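Long-range contact in amino acid ABC superfamily ATP binding cassette transporter, binding protein (Streptococcus pneumoniae, PDB 4H5G), which probably captures extracellular amino acids, here L-arginine, and delivers them to an ABC transporter in the membrane: residues I8-P20 against L52-V66. Residues are numbered along the deposited sequence; the frame is centred on the assembly and turned at random. Where two conformers were deposited one is given.
With ARG (arginine), chain L.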
loop_
_atom_site.group_PDB
_atom_site.type_symbol
_atom_site.label_atom_id
_atom_site.label_comp_id
_atom_site.label_asym_id
_atom_site.label_seq_id
_atom_site.Cartn_x
_atom_site.Cartn_y
_atom_site.Cartn_z
ATOM N N ILE A 8 4.236 5.366 24.006
ATOM C CA ILE A 8 4.526 4.100 23.322
ATOM C C ILE A 8 5.442 3.224 24.186
ATOM O O ILE A 8 5.200 2.021 24.365
ATOM C CB ILE A 8 5.124 4.349 21.906
ATOM C CG1 ILE A 8 3.998 4.762 20.945
ATOM C CG2 ILE A 8 5.839 3.094 21.392
ATOM C CD1 ILE A 8 4.474 5.526 19.697
ATOM N N LYS A 9 6.484 3.830 24.747
ATOM C CA LYS A 9 7.379 3.100 25.648
ATOM C C LYS A 9 6.673 2.537 26.870
ATOM O O LYS A 9 6.969 1.422 27.323
ATOM C CB LYS A 9 8.532 4.001 26.102
ATOM C CG LYS A 9 9.517 4.372 25.004
ATOM C CD LYS A 9 10.510 5.396 25.541
ATOM C CE LYS A 9 11.391 4.805 26.633
ATOM N NZ LYS A 9 12.370 3.811 26.097
ATOM N N GLN A 10 5.745 3.314 27.412
ATOM C CA GLN A 10 5.009 2.883 28.590
ATOM C C GLN A 10 4.123 1.684 28.328
ATOM O O GLN A 10 4.064 0.767 29.136
ATOM C CB GLN A 10 4.137 4.007 29.128
ATOM C CG GLN A 10 3.066 3.480 30.050
ATOM C CD GLN A 10 2.418 4.556 30.847
ATOM O OE1 GLN A 10 1.243 4.871 30.646
ATOM N NE2 GLN A 10 3.172 5.139 31.768
ATOM N N LYS A 11 3.415 1.701 27.206
ATOM C CA LYS A 11 2.494 0.606 26.904
ATOM C C LYS A 11 3.255 -0.605 26.362
ATOM O O LYS A 11 2.724 -1.717 26.302
ATOM C CB LYS A 11 1.346 1.054 25.987
ATOM C CG LYS A 11 1.742 1.322 24.579
ATOM C CD LYS A 11 0.605 1.999 23.820
ATOM C CE LYS A 11 0.857 1.896 22.313
ATOM N NZ LYS A 11 0.052 2.860 21.531
ATOM N N GLY A 12 4.512 -0.389 25.995
ATOM C CA GLY A 12 5.402 -1.480 25.628
ATOM C C GLY A 12 5.184 -2.003 24.216
ATOM O O GLY A 12 5.728 -3.038 23.837
ATOM N N LYS A 13 4.397 -1.286 23.424
ATOM C CA LYS A 13 4.125 -1.741 22.061
ATOM C C LYS A 13 3.873 -0.597 21.093
ATOM O O LYS A 13 3.381 0.458 21.481
ATOM C CB LYS A 13 2.930 -2.684 22.052
ATOM C CG LYS A 13 1.632 -2.037 22.485
ATOM C CD LYS A 13 0.451 -3.008 22.361
ATOM C CE LYS A 13 -0.777 -2.458 23.077
ATOM N NZ LYS A 13 -1.093 -1.051 22.668
ATOM N N LEU A 14 4.201 -0.828 19.826
ATOM C CA LEU A 14 3.911 0.127 18.757
ATOM C C LEU A 14 2.794 -0.465 17.908
ATOM O O LEU A 14 2.971 -1.522 17.307
ATOM C CB LEU A 14 5.158 0.315 17.896
ATOM C CG LEU A 14 4.997 1.209 16.666
ATOM C CD1 LEU A 14 4.887 2.693 17.067
ATOM C CD2 LEU A 14 6.179 0.993 15.702
ATOM N N VAL A 15 1.633 0.181 17.869
ATOM C CA VAL A 15 0.491 -0.399 17.157
ATOM C C VAL A 15 0.430 0.224 15.772
ATOM O O VAL A 15 0.383 1.435 15.643
ATOM C CB VAL A 15 -0.827 -0.149 17.916
ATOM C CG1 VAL A 15 -2.007 -0.740 17.149
ATOM C CG2 VAL A 15 -0.742 -0.732 19.331
ATOM N N VAL A 16 0.449 -0.610 14.738
ATOM C CA VAL A 16 0.502 -0.117 13.366
ATOM C C VAL A 16 -0.704 -0.641 12.600
ATOM O O VAL A 16 -0.885 -1.850 12.488
ATOM C CB VAL A 16 1.798 -0.607 12.670
ATOM C CG1 VAL A 16 1.800 -0.222 11.188
ATOM C CG2 VAL A 16 3.047 -0.073 13.375
ATOM N N ALA A 17 -1.525 0.269 12.078
ATOM C CA ALA A 17 -2.699 -0.099 11.282
ATOM C C ALA A 17 -2.264 -0.380 9.846
ATOM O O ALA A 17 -1.502 0.388 9.256
ATOM C CB ALA A 17 -3.728 1.011 11.313
ATOM N N THR A 18 -2.746 -1.480 9.276
ATOM C CA THR A 18 -2.391 -1.820 7.898
ATOM C C THR A 18 -3.510 -2.625 7.242
ATOM O O THR A 18 -4.444 -3.052 7.901
ATOM C CB THR A 18 -1.059 -2.604 7.798
ATOM O OG1 THR A 18 -0.556 -2.510 6.462
ATOM C CG2 THR A 18 -1.249 -4.092 8.136
ATOM N N SER A 19 -3.381 -2.838 5.935
ATOM C CA SER A 19 -4.348 -3.616 5.164
ATOM C C SER A 19 -3.581 -4.668 4.374
ATOM O O SER A 19 -3.032 -4.373 3.314
ATOM C CB SER A 19 -5.140 -2.699 4.220
ATOM O OG SER A 19 -5.926 -3.425 3.282
ATOM N N PRO A 20 -3.532 -5.910 4.890
ATOM C CA PRO A 20 -2.669 -6.934 4.281
ATOM C C PRO A 20 -3.253 -7.602 3.035
ATOM O O PRO A 20 -3.413 -8.824 3.011
ATOM C CB PRO A 20 -2.496 -7.950 5.413
ATOM C CG PRO A 20 -3.776 -7.852 6.172
ATOM C CD PRO A 20 -4.204 -6.404 6.104
ATOM N N LEU A 52 12.539 1.914 18.888
ATOM C CA LEU A 52 11.859 2.438 20.081
ATOM C C LEU A 52 12.003 1.519 21.283
ATOM O O LEU A 52 11.722 1.920 22.417
ATOM C CB LEU A 52 10.376 2.671 19.790
ATOM C CG LEU A 52 10.094 3.875 18.891
ATOM C CD1 LEU A 52 8.667 3.822 18.352
ATOM C CD2 LEU A 52 10.331 5.185 19.656
ATOM N N GLY A 53 12.420 0.281 21.025
ATOM C CA GLY A 53 12.590 -0.717 22.073
ATOM C C GLY A 53 11.278 -1.321 22.557
ATOM O O GLY A 53 11.151 -1.648 23.731
ATOM N N VAL A 54 10.306 -1.460 21.653
ATOM C CA VAL A 54 8.985 -2.002 22.009
ATOM C C VAL A 54 8.551 -3.106 21.050
ATOM O O VAL A 54 9.146 -3.287 19.982
ATOM C CB VAL A 54 7.895 -0.904 22.031
ATOM C CG1 VAL A 54 8.231 0.179 23.058
ATOM C CG2 VAL A 54 7.702 -0.286 20.632
ATOM N N LYS A 55 7.507 -3.840 21.426
ATOM C CA LYS A 55 6.953 -4.871 20.551
ATOM C C LYS A 55 6.162 -4.241 19.414
ATOM O O LYS A 55 5.565 -3.172 19.571
ATOM C CB LYS A 55 6.038 -5.811 21.343
ATOM C CG LYS A 55 6.726 -6.590 22.452
ATOM C CD LYS A 55 5.882 -7.784 22.890
ATOM C CE LYS A 55 4.727 -7.359 23.783
ATOM N NZ LYS A 55 3.841 -8.511 24.116
ATOM N N LEU A 56 6.149 -4.895 18.260
ATOM C CA LEU A 56 5.310 -4.438 17.147
ATOM C C LEU A 56 3.966 -5.154 17.227
ATOM O O LEU A 56 3.920 -6.376 17.365
ATOM C CB LEU A 56 5.972 -4.800 15.818
ATOM C CG LEU A 56 5.140 -4.498 14.572
ATOM C CD1 LEU A 56 4.875 -2.996 14.421
ATOM C CD2 LEU A 56 5.834 -5.052 13.325
ATOM N N GLU A 57 2.871 -4.402 17.135
ATOM C CA GLU A 57 1.544 -5.014 17.069
ATOM C C GLU A 57 0.893 -4.560 15.774
ATOM O O GLU A 57 0.681 -3.369 15.562
ATOM C CB GLU A 57 0.706 -4.591 18.279
ATOM C CG GLU A 57 -0.715 -5.110 18.252
ATOM C CD GLU A 57 -1.430 -4.861 19.574
ATOM O OE1 GLU A 57 -1.166 -5.594 20.545
ATOM O OE2 GLU A 57 -2.242 -3.920 19.644
ATOM N N ILE A 58 0.597 -5.505 14.892
ATOM C CA ILE A 58 -0.019 -5.171 13.606
ATOM C C ILE A 58 -1.533 -5.282 13.732
ATOM O O ILE A 58 -2.055 -6.297 14.187
ATOM C CB ILE A 58 0.461 -6.120 12.493
ATOM C CG1 ILE A 58 1.957 -5.942 12.238
ATOM C CG2 ILE A 58 -0.308 -5.862 11.197
ATOM C CD1 ILE A 58 2.338 -4.596 11.684
ATOM N N LEU A 59 -2.231 -4.219 13.351
ATOM C CA LEU A 59 -3.690 -4.197 13.410
ATOM C C LEU A 59 -4.196 -4.228 11.978
ATOM O O LEU A 59 -4.044 -3.252 11.253
ATOM C CB LEU A 59 -4.149 -2.915 14.116
ATOM C CG LEU A 59 -5.649 -2.693 14.292
ATOM C CD1 LEU A 59 -6.291 -3.800 15.132
ATOM C CD2 LEU A 59 -5.881 -1.315 14.925
ATOM N N SER A 60 -4.773 -5.356 11.560
ATOM C CA SER A 60 -5.209 -5.531 10.172
ATOM C C SER A 60 -6.670 -5.123 9.956
ATOM O O SER A 60 -7.545 -5.450 10.760
ATOM C CB SER A 60 -5.028 -6.992 9.740
ATOM O OG SER A 60 -3.662 -7.332 9.662
ATOM N N MET A 61 -6.926 -4.442 8.847
ATOM C CA MET A 61 -8.282 -4.033 8.498
ATOM C C MET A 61 -8.326 -3.742 7.008
ATOM O O MET A 61 -7.333 -3.910 6.319
ATOM C CB MET A 61 -8.632 -2.774 9.276
ATOM C CG MET A 61 -7.751 -1.603 8.872
ATOM S SD MET A 61 -7.866 -0.304 10.114
ATOM C CE MET A 61 -6.947 -1.052 11.458
ATOM N N SER A 62 -9.465 -3.305 6.492
ATOM C CA SER A 62 -9.499 -2.943 5.077
ATOM C C SER A 62 -8.864 -1.577 4.900
ATOM O O SER A 62 -8.865 -0.756 5.822
ATOM C CB SER A 62 -10.928 -2.941 4.548
ATOM O OG SER A 62 -11.491 -4.236 4.611
ATOM N N PHE A 63 -8.343 -1.317 3.708
ATOM C CA PHE A 63 -7.595 -0.085 3.505
ATOM C C PHE A 63 -8.395 1.161 3.839
ATOM O O PHE A 63 -7.865 2.084 4.462
ATOM C CB PHE A 63 -7.019 0.042 2.096
ATOM C CG PHE A 63 -6.170 1.278 1.931
ATOM C CD1 PHE A 63 -4.855 1.287 2.355
ATOM C CD2 PHE A 63 -6.716 2.450 1.424
ATOM C CE1 PHE A 63 -4.079 2.432 2.230
ATOM C CE2 PHE A 63 -5.954 3.606 1.318
ATOM C CZ PHE A 63 -4.637 3.597 1.714
ATOM N N ASP A 64 -9.662 1.191 3.428
ATOM C CA ASP A 64 -10.476 2.398 3.583
ATOM C C ASP A 64 -10.775 2.785 5.034
ATOM O O ASP A 64 -11.350 3.850 5.287
ATOM C CB ASP A 64 -11.773 2.354 2.747
ATOM C CG ASP A 64 -12.685 1.202 3.108
ATOM O OD1 ASP A 64 -12.381 0.444 4.049
ATOM O OD2 ASP A 64 -13.732 1.063 2.441
ATOM N N ASN A 65 -10.350 1.948 5.980
ATOM C CA ASN A 65 -10.476 2.308 7.401
ATOM C C ASN A 65 -9.140 2.502 8.111
ATOM O O ASN A 65 -9.116 2.793 9.308
ATOM C CB ASN A 65 -11.339 1.281 8.154
ATOM C CG ASN A 65 -12.397 1.941 9.022
ATOM O OD1 ASN A 65 -12.523 3.171 9.041
ATOM N ND2 ASN A 65 -13.179 1.133 9.724
ATOM N N VAL A 66 -8.036 2.355 7.380
ATOM C CA VAL A 66 -6.709 2.457 7.985
ATOM C C VAL A 66 -6.447 3.863 8.539
ATOM O O VAL A 66 -6.079 4.025 9.711
ATOM C CB VAL A 66 -5.607 2.024 6.986
ATOM C CG1 VAL A 66 -4.235 2.503 7.448
ATOM C CG2 VAL A 66 -5.596 0.500 6.793
HETATM N N ARG L . -1.061 3.948 -2.560
HETATM C CA ARG L . -2.530 3.971 -2.616
HETATM C C ARG L . -3.100 4.954 -1.619
HETATM O O ARG L . -2.434 5.379 -0.661
HETATM C CB ARG L . -3.115 2.573 -2.363
HETATM C CG ARG L . -2.592 1.879 -1.108
HETATM C CD ARG L . -3.382 0.596 -0.808
HETATM N NE ARG L . -2.777 -0.168 0.292
HETATM C CZ ARG L . -3.216 -1.342 0.738
HETATM N NH1 ARG L . -2.586 -1.957 1.737
HETATM N NH2 ARG L . -4.284 -1.899 0.178
HETATM O OXT ARG L . -4.258 5.358 -1.755
HETATM O O HOH W 1 13.069 4.066 23.237
HETATM O O HOH W 2 11.374 1.402 25.289
HETATM O O HOH W 3 -8.505 -3.775 2.097
#
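Ser19 sets its CB at the edge of the Phe63 ring, near the ring plane, while bound arginine lies over one face, its CD 3.5 Å above the plane and offset toward the rim. The ligand's NH1 donates to Ser19 O (2.9 Å), so both segments grip the same guanidinium-bearing chain. A water joins them again, accepting from Ser19 OG and Phe63 N.

Behind this pocket runs a regular parallel ladder. Strand 13-18 pairs with strand 55-60, Leu14, Val16 and Thr18 each using N-H and C=O toward the partner; Leu59 N to Val16 O, at 2.9 Å, is almost straight (176°). Side chains alternate between the two faces. On one, Leu56 CD1 reaches Val16 CG2 (3.6 Å) and Thr18 CG2 meets Ile58 CG2 (3.7 Å). Across the other, the extended carboxylate arm of Glu57 runs alongside Val15, OE2 lying 3.5 Å from Val15 CG2, and its OE1 touches Lys13 CD. Further along, Met61 bends at chi3 (72°) to bring CE against Ala17 CB.

At the far end Val54 CG2 packs on Leu14 CB (3.8 Å), beside Ile8, and two waters link Lys9 NZ to Leu52 O.

The order 55-60, 13-18, 77-78 across the sheet is that of the type II periplasmic binding protein fold. The connection between the paired strands runs through strands 27-31 and 34-38 and then helix 40-52, which covers Leu14, Leu56 and Ile58; helix 66-71 touches Ala17 and Met61, and helix 209-225 meets Ile8 and Leu52.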